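PDB 3OOQ: amidohydrolase from Thermotoga maritima, which probably hydrolyses an amide-type bond and may act as an allantoinase, although its true substrate is uncertain. Local coordinates for residues V178-F183 with A240-F245; D358-V363 with V378-V383. All coordinates share one frame; numbering follows the deposited sequence.

Contact 1 (V178-F183 with A240-F245); sequences VIRDYF and AEEFGF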
loop_
_atom_site.group_PDB
_atom_site.type_symbol
_atom_site.label_atom_id
_atom_site.label_comp_id
_atom_site.label_asym_id
_atom_site.label_seq_id
_atom_site.Cartn_x
_atom_site.Cartn_y
_atom_site.Cartn_z
ATOM N N VAL F 178 -14.296 15.874 -19.479
ATOM C CA VAL F 178 -14.233 16.655 -18.229
ATOM C C VAL F 178 -14.482 18.152 -18.505
ATOM O O VAL F 178 -15.231 18.810 -17.786
ATOM C CB VAL F 178 -12.877 16.433 -17.506
ATOM C CG1 VAL F 178 -12.640 17.478 -16.413
ATOM C CG2 VAL F 178 -12.822 15.027 -16.906
ATOM N N ILE F 179 -13.846 18.679 -19.545
ATOM C CA ILE F 179 -14.016 20.080 -19.901
ATOM C C ILE F 179 -15.450 20.346 -20.412
ATOM O O ILE F 179 -16.098 21.310 -19.996
ATOM C CB ILE F 179 -12.934 20.515 -20.910
ATOM C CG1 ILE F 179 -11.549 20.429 -20.223
ATOM C CG2 ILE F 179 -13.204 21.955 -21.445
ATOM C CD1 ILE F 179 -10.362 20.411 -21.169
ATOM N N ARG F 180 -15.952 19.471 -21.275
ATOM C CA ARG F 180 -17.337 19.601 -21.742
ATOM C C ARG F 180 -18.339 19.584 -20.598
ATOM O O ARG F 180 -19.323 20.345 -20.584
ATOM C CB ARG F 180 -17.705 18.450 -22.659
ATOM C CG ARG F 180 -17.559 18.735 -24.089
ATOM C CD ARG F 180 -18.536 17.888 -24.952
ATOM N NE ARG F 180 -18.156 18.220 -26.301
ATOM C CZ ARG F 180 -17.075 17.729 -26.893
ATOM N NH1 ARG F 180 -16.758 18.122 -28.122
ATOM N NH2 ARG F 180 -16.331 16.814 -26.268
ATOM N N ASP F 181 -18.110 18.670 -19.662
ATOM C CA ASP F 181 -18.989 18.529 -18.529
ATOM C C ASP F 181 -18.968 19.845 -17.740
ATOM O O ASP F 181 -20.021 20.341 -17.348
ATOM C CB ASP F 181 -18.548 17.334 -17.673
ATOM C CG ASP F 181 -19.394 17.148 -16.459
ATOM O OD1 ASP F 181 -20.505 16.607 -16.591
ATOM O OD2 ASP F 181 -18.957 17.546 -15.360
ATOM N N TYR F 182 -17.769 20.396 -17.525
ATOM C CA TYR F 182 -17.605 21.625 -16.769
ATOM C C TYR F 182 -18.452 22.750 -17.365
ATOM O O TYR F 182 -19.263 23.386 -16.675
ATOM C CB TYR F 182 -16.130 22.050 -16.710
ATOM C CG TYR F 182 -15.912 23.447 -16.144
ATOM C CD1 TYR F 182 -16.268 23.754 -14.824
ATOM C CD2 TYR F 182 -15.372 24.467 -16.934
ATOM C CE1 TYR F 182 -16.090 25.008 -14.309
ATOM C CE2 TYR F 182 -15.155 25.754 -16.401
ATOM C CZ TYR F 182 -15.542 26.012 -15.092
ATOM O OH TYR F 182 -15.375 27.265 -14.548
ATOM N N PHE F 183 -18.276 22.998 -18.655
ATOM C CA PHE F 183 -19.020 24.095 -19.272
ATOM C C PHE F 183 -20.531 23.812 -19.365
ATOM O O PHE F 183 -21.336 24.750 -19.323
ATOM C CB PHE F 183 -18.396 24.515 -20.619
ATOM C CG PHE F 183 -17.138 25.335 -20.450
ATOM C CD1 PHE F 183 -17.209 26.632 -19.944
ATOM C CD2 PHE F 183 -15.887 24.803 -20.757
ATOM C CE1 PHE F 183 -16.049 27.399 -19.748
ATOM C CE2 PHE F 183 -14.725 25.557 -20.579
ATOM C CZ PHE F 183 -14.811 26.869 -20.077
ATOM N N ALA F 240 -14.111 25.135 -27.796
ATOM C CA ALA F 240 -14.279 26.587 -27.758
ATOM C C ALA F 240 -15.470 27.004 -28.619
ATOM O O ALA F 240 -16.288 27.825 -28.202
ATOM C CB ALA F 240 -13.013 27.289 -28.216
ATOM N N GLU F 241 -15.579 26.413 -29.805
ATOM C CA GLU F 241 -16.671 26.741 -30.710
ATOM C C GLU F 241 -18.004 26.167 -30.218
ATOM O O GLU F 241 -19.049 26.793 -30.363
ATOM C CB GLU F 241 -16.359 26.252 -32.127
ATOM C CG GLU F 241 -15.261 27.075 -32.821
ATOM C CD GLU F 241 -14.733 26.414 -34.083
ATOM O OE1 GLU F 241 -15.120 25.259 -34.376
ATOM O OE2 GLU F 241 -13.891 27.021 -34.773
ATOM N N GLU F 242 -17.966 24.974 -29.633
ATOM C CA GLU F 242 -19.176 24.366 -29.119
ATOM C C GLU F 242 -19.847 25.297 -28.102
ATOM O O GLU F 242 -21.062 25.451 -28.108
ATOM C CB GLU F 242 -18.872 22.995 -28.503
ATOM C CG GLU F 242 -20.051 22.363 -27.743
ATOM C CD GLU F 242 -19.791 20.904 -27.349
ATOM O OE1 GLU F 242 -18.801 20.326 -27.859
ATOM O OE2 GLU F 242 -20.589 20.348 -26.565
ATOM N N PHE F 243 -19.042 25.937 -27.263
ATOM C CA PHE F 243 -19.558 26.727 -26.170
ATOM C C PHE F 243 -19.478 28.222 -26.426
ATOM O O PHE F 243 -19.930 28.992 -25.602
ATOM C CB PHE F 243 -18.845 26.351 -24.864
ATOM C CG PHE F 243 -19.191 24.967 -24.367
ATOM C CD1 PHE F 243 -20.394 24.738 -23.703
ATOM C CD2 PHE F 243 -18.326 23.891 -24.590
ATOM C CE1 PHE F 243 -20.733 23.468 -23.264
ATOM C CE2 PHE F 243 -18.656 22.600 -24.143
ATOM C CZ PHE F 243 -19.860 22.392 -23.484
ATOM N N GLY F 244 -18.917 28.611 -27.569
ATOM C CA GLY F 244 -18.777 30.011 -27.967
ATOM C C GLY F 244 -17.880 30.850 -27.072
ATOM O O GLY F 244 -18.268 31.933 -26.657
ATOM N N PHE F 245 -16.686 30.360 -26.752
ATOM C CA PHE F 245 -15.724 31.201 -26.035
ATOM C C PHE F 245 -14.451 31.513 -26.834
ATOM O O PHE F 245 -14.149 30.845 -27.831
ATOM C CB PHE F 245 -15.430 30.678 -24.613
ATOM C CG PHE F 245 -14.902 29.251 -24.544
ATOM C CD1 PHE F 245 -13.554 28.970 -24.761
ATOM C CD2 PHE F 245 -15.738 28.203 -24.174
ATOM C CE1 PHE F 245 -13.063 27.685 -24.631
ATOM C CE2 PHE F 245 -15.243 26.902 -24.045
ATOM C CZ PHE F 245 -13.910 26.649 -24.273
#
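Phe183 on helix 172-198 and Phe243 near the C-terminal end of helix 230-243 bring the two backbones nearest, their CA atoms 7.4 Å apart. Helix 230-243 is the connection of a beta-alpha-beta crossover between strands 223-227 and 247-249 of this TIM-barrel-clan protein, and a Schellman motif ends it: Phe245 N bonds to Ala240 O, and Gly244 takes the positive phi (64°) that a residue without a side chain adopts easily. Beyond that turn Phe245 joins Phe183 and Phe243 in an aromatic cluster. Phe183 serves both partners with different parts of its side chain. Its CB sits over the centre of the Phe243 ring, 3.6 Å from the centroid, in a CH-pi contact. With CG anti to the carbonyl carbon (chi1 -76°), its own ring is carried toward Phe245 and takes CE2 of that residue over one face, the planes inclined at 32°, while Tyr182 CD2 covers the opposite face. Large flat rings suit this seam between a helix and a turn, which Leu217 of helix 208-217 also covers. Beside the second subunit a salt bridge takes over. Arg180 and Glu242 cross at about a right angle; Asp95 of the second subunit bridges to NH2 of the same guanidinium. Arg180 NE meets Glu242 OE1 on its syn side at 2.7 Å, and Arg180 NH1 adds a weak bond of 3.0 Å to that same OE1.

Contact 2 (D358-V363 with V378-V383); sequences DADLVV and VYIDGV
Val362 lies alongside Val378, both side chains pointing the same way, with Val362 CG2 4.1 Å from Val378 CG1. Branched valines fill this non-hydrogen-bonded pair, where the strands' CA atoms are 4.5 Å apart. Leu361 and Tyr379, on the other face, form the neighbouring hydrogen-bonded pair, joined by Tyr379 N to Leu361 O and Leu361 N to Tyr379 O, each 2.9 Å. This is the antiparallel hairpin of strands 361-364 and 375-380, and a type I' turn from Ile380 to Val383 leads from its second strand into strand 383-387. Asp381 and Gly382 both take the positive phi that such a turn asks of its inner residues, easily for a glycine, and Gly382 gives its N-H to Ala359 O at 3.0 Å. Asp360 grips a second N-H of the turn: CG anti to the carbonyl carbon (chi1 -58°) brings OD1 to Asp381 N at 2.7 Å in an almost straight bond (172°). Asp358, Asp360 and Asp381 crowd their carboxylates together, and Lys133 forms salt bridges with all three, probably offsetting their repulsion. An alanine at Asp360 would probably leave the Asp381 N-H without its acceptor and Lys133 with one carboxylate fewer. Arg135 takes Asp381 OD2, and Arg349 bonds Asp358 OD2.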
loop_
_atom_site.group_PDB
_atom_site.type_symbol
_atom_site.label_atom_id
_atom_site.label_comp_id
_atom_site.label_asym_id
_atom_site.label_seq_id
_atom_site.Cartn_x
_atom_site.Cartn_y
_atom_site.Cartn_z
ATOM N N ASP F 358 2.840 52.538 -21.279
ATOM C CA ASP F 358 3.623 52.451 -20.047
ATOM C C ASP F 358 5.135 52.528 -20.335
ATOM O O ASP F 358 5.626 51.908 -21.280
ATOM C CB ASP F 358 3.321 51.136 -19.306
ATOM C CG ASP F 358 1.873 51.046 -18.782
ATOM O OD1 ASP F 358 1.084 52.000 -18.949
ATOM O OD2 ASP F 358 1.530 49.997 -18.178
ATOM N N ALA F 359 5.869 53.264 -19.493
ATOM C CA ALA F 359 7.307 53.455 -19.690
ATOM C C ALA F 359 8.087 52.286 -19.093
ATOM O O ALA F 359 8.806 52.414 -18.083
ATOM C CB ALA F 359 7.755 54.772 -19.118
ATOM N N ASP F 360 7.903 51.133 -19.724
ATOM C CA ASP F 360 8.646 49.932 -19.372
ATOM C C ASP F 360 9.734 49.840 -20.413
ATOM O O ASP F 360 9.469 49.497 -21.575
ATOM C CB ASP F 360 7.727 48.711 -19.402
ATOM C CG ASP F 360 6.538 48.849 -18.457
ATOM O OD1 ASP F 360 6.501 49.810 -17.643
ATOM O OD2 ASP F 360 5.632 47.982 -18.535
ATOM N N LEU F 361 10.941 50.215 -19.999
ATOM C CA LEU F 361 12.049 50.443 -20.926
ATOM C C LEU F 361 13.318 49.761 -20.446
ATOM O O LEU F 361 13.614 49.728 -19.245
ATOM C CB LEU F 361 12.296 51.958 -21.107
ATOM C CG LEU F 361 11.110 52.765 -21.672
ATOM C CD1 LEU F 361 11.307 54.274 -21.531
ATOM C CD2 LEU F 361 10.824 52.393 -23.125
ATOM N N VAL F 362 14.073 49.210 -21.387
ATOM C CA VAL F 362 15.313 48.537 -21.019
ATOM C C VAL F 362 16.461 49.138 -21.801
ATOM O O VAL F 362 16.387 49.236 -23.026
ATOM C CB VAL F 362 15.233 47.012 -21.315
ATOM C CG1 VAL F 362 16.519 46.317 -20.876
ATOM C CG2 VAL F 362 14.020 46.391 -20.610
ATOM N N VAL F 363 17.506 49.549 -21.078
ATOM C CA VAL F 363 18.751 50.029 -21.674
ATOM C C VAL F 363 19.688 48.847 -21.834
ATOM O O VAL F 363 20.128 48.259 -20.851
ATOM C CB VAL F 363 19.455 51.140 -20.815
ATOM C CG1 VAL F 363 20.755 51.590 -21.482
ATOM C CG2 VAL F 363 18.527 52.339 -20.568
ATOM N N VAL F 378 16.745 48.961 -16.157
ATOM C CA VAL F 378 15.351 48.650 -16.487
ATOM C C VAL F 378 14.457 49.602 -15.717
ATOM O O VAL F 378 14.644 49.799 -14.509
ATOM C CB VAL F 378 14.948 47.186 -16.125
ATOM C CG1 VAL F 378 13.473 46.890 -16.549
ATOM C CG2 VAL F 378 15.894 46.182 -16.777
ATOM N N TYR F 379 13.504 50.195 -16.434
ATOM C CA TYR F 379 12.479 51.028 -15.846
ATOM C C TYR F 379 11.168 50.321 -16.087
ATOM O O TYR F 379 10.992 49.682 -17.126
ATOM C CB TYR F 379 12.441 52.404 -16.523
ATOM C CG TYR F 379 13.714 53.224 -16.348
ATOM C CD1 TYR F 379 14.838 52.987 -17.148
ATOM C CD2 TYR F 379 13.790 54.239 -15.393
ATOM C CE1 TYR F 379 16.008 53.733 -16.997
ATOM C CE2 TYR F 379 14.966 55.004 -15.234
ATOM C CZ TYR F 379 16.059 54.739 -16.047
ATOM O OH TYR F 379 17.206 55.473 -15.918
ATOM N N ILE F 380 10.269 50.417 -15.115
ATOM C CA ILE F 380 8.900 49.913 -15.233
ATOM C C ILE F 380 8.016 51.043 -14.718
ATOM O O ILE F 380 8.268 51.571 -13.635
ATOM C CB ILE F 380 8.690 48.621 -14.396
ATOM C CG1 ILE F 380 9.462 47.453 -15.035
ATOM C CG2 ILE F 380 7.192 48.288 -14.267
ATOM C CD1 ILE F 380 9.347 46.106 -14.311
ATOM N N ASP F 381 7.013 51.443 -15.492
ATOM C CA ASP F 381 6.228 52.651 -15.160
ATOM C C ASP F 381 7.140 53.855 -14.866
ATOM O O ASP F 381 6.872 54.656 -13.964
ATOM C CB ASP F 381 5.299 52.388 -13.964
ATOM C CG ASP F 381 4.343 51.249 -14.212
ATOM O OD1 ASP F 381 3.881 51.060 -15.365
ATOM O OD2 ASP F 381 4.030 50.539 -13.244
ATOM N N GLY F 382 8.221 53.960 -15.633
ATOM C CA GLY F 382 9.133 55.090 -15.556
ATOM C C GLY F 382 9.988 55.134 -14.299
ATOM O O GLY F 382 10.615 56.151 -14.018
ATOM N N VAL F 383 10.008 54.029 -13.554
ATOM C CA VAL F 383 10.764 53.906 -12.310
ATOM C C VAL F 383 11.853 52.860 -12.517
ATOM O O VAL F 383 11.582 51.743 -12.989
ATOM C CB VAL F 383 9.843 53.511 -11.113
ATOM C CG1 VAL F 383 10.659 53.272 -9.834
ATOM C CG2 VAL F 383 8.769 54.579 -10.871
#

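In the fold
From the N terminus the chain first builds the small sheet containing strands 7-10 and 24-29, then enters the barrel portion with strand 54-64. Contact 1 closes the first loop, tying helix 172-198 to the end of helix 230-243; the 56 residues between its segments include helix 208-217 and strand 223-227. Contact 2 follows in series, enclosing 14 residues within a hairpin near the C terminus; the two loops neither nest nor cross. Strand 361-364 pairs with strand 54-64, and side chains of contact 2 touch strand 24-29, joining late and early parts of the chain. The centres of contact 1 and contact 2 are about 40 Å apart, on opposite sides of the chain's centre.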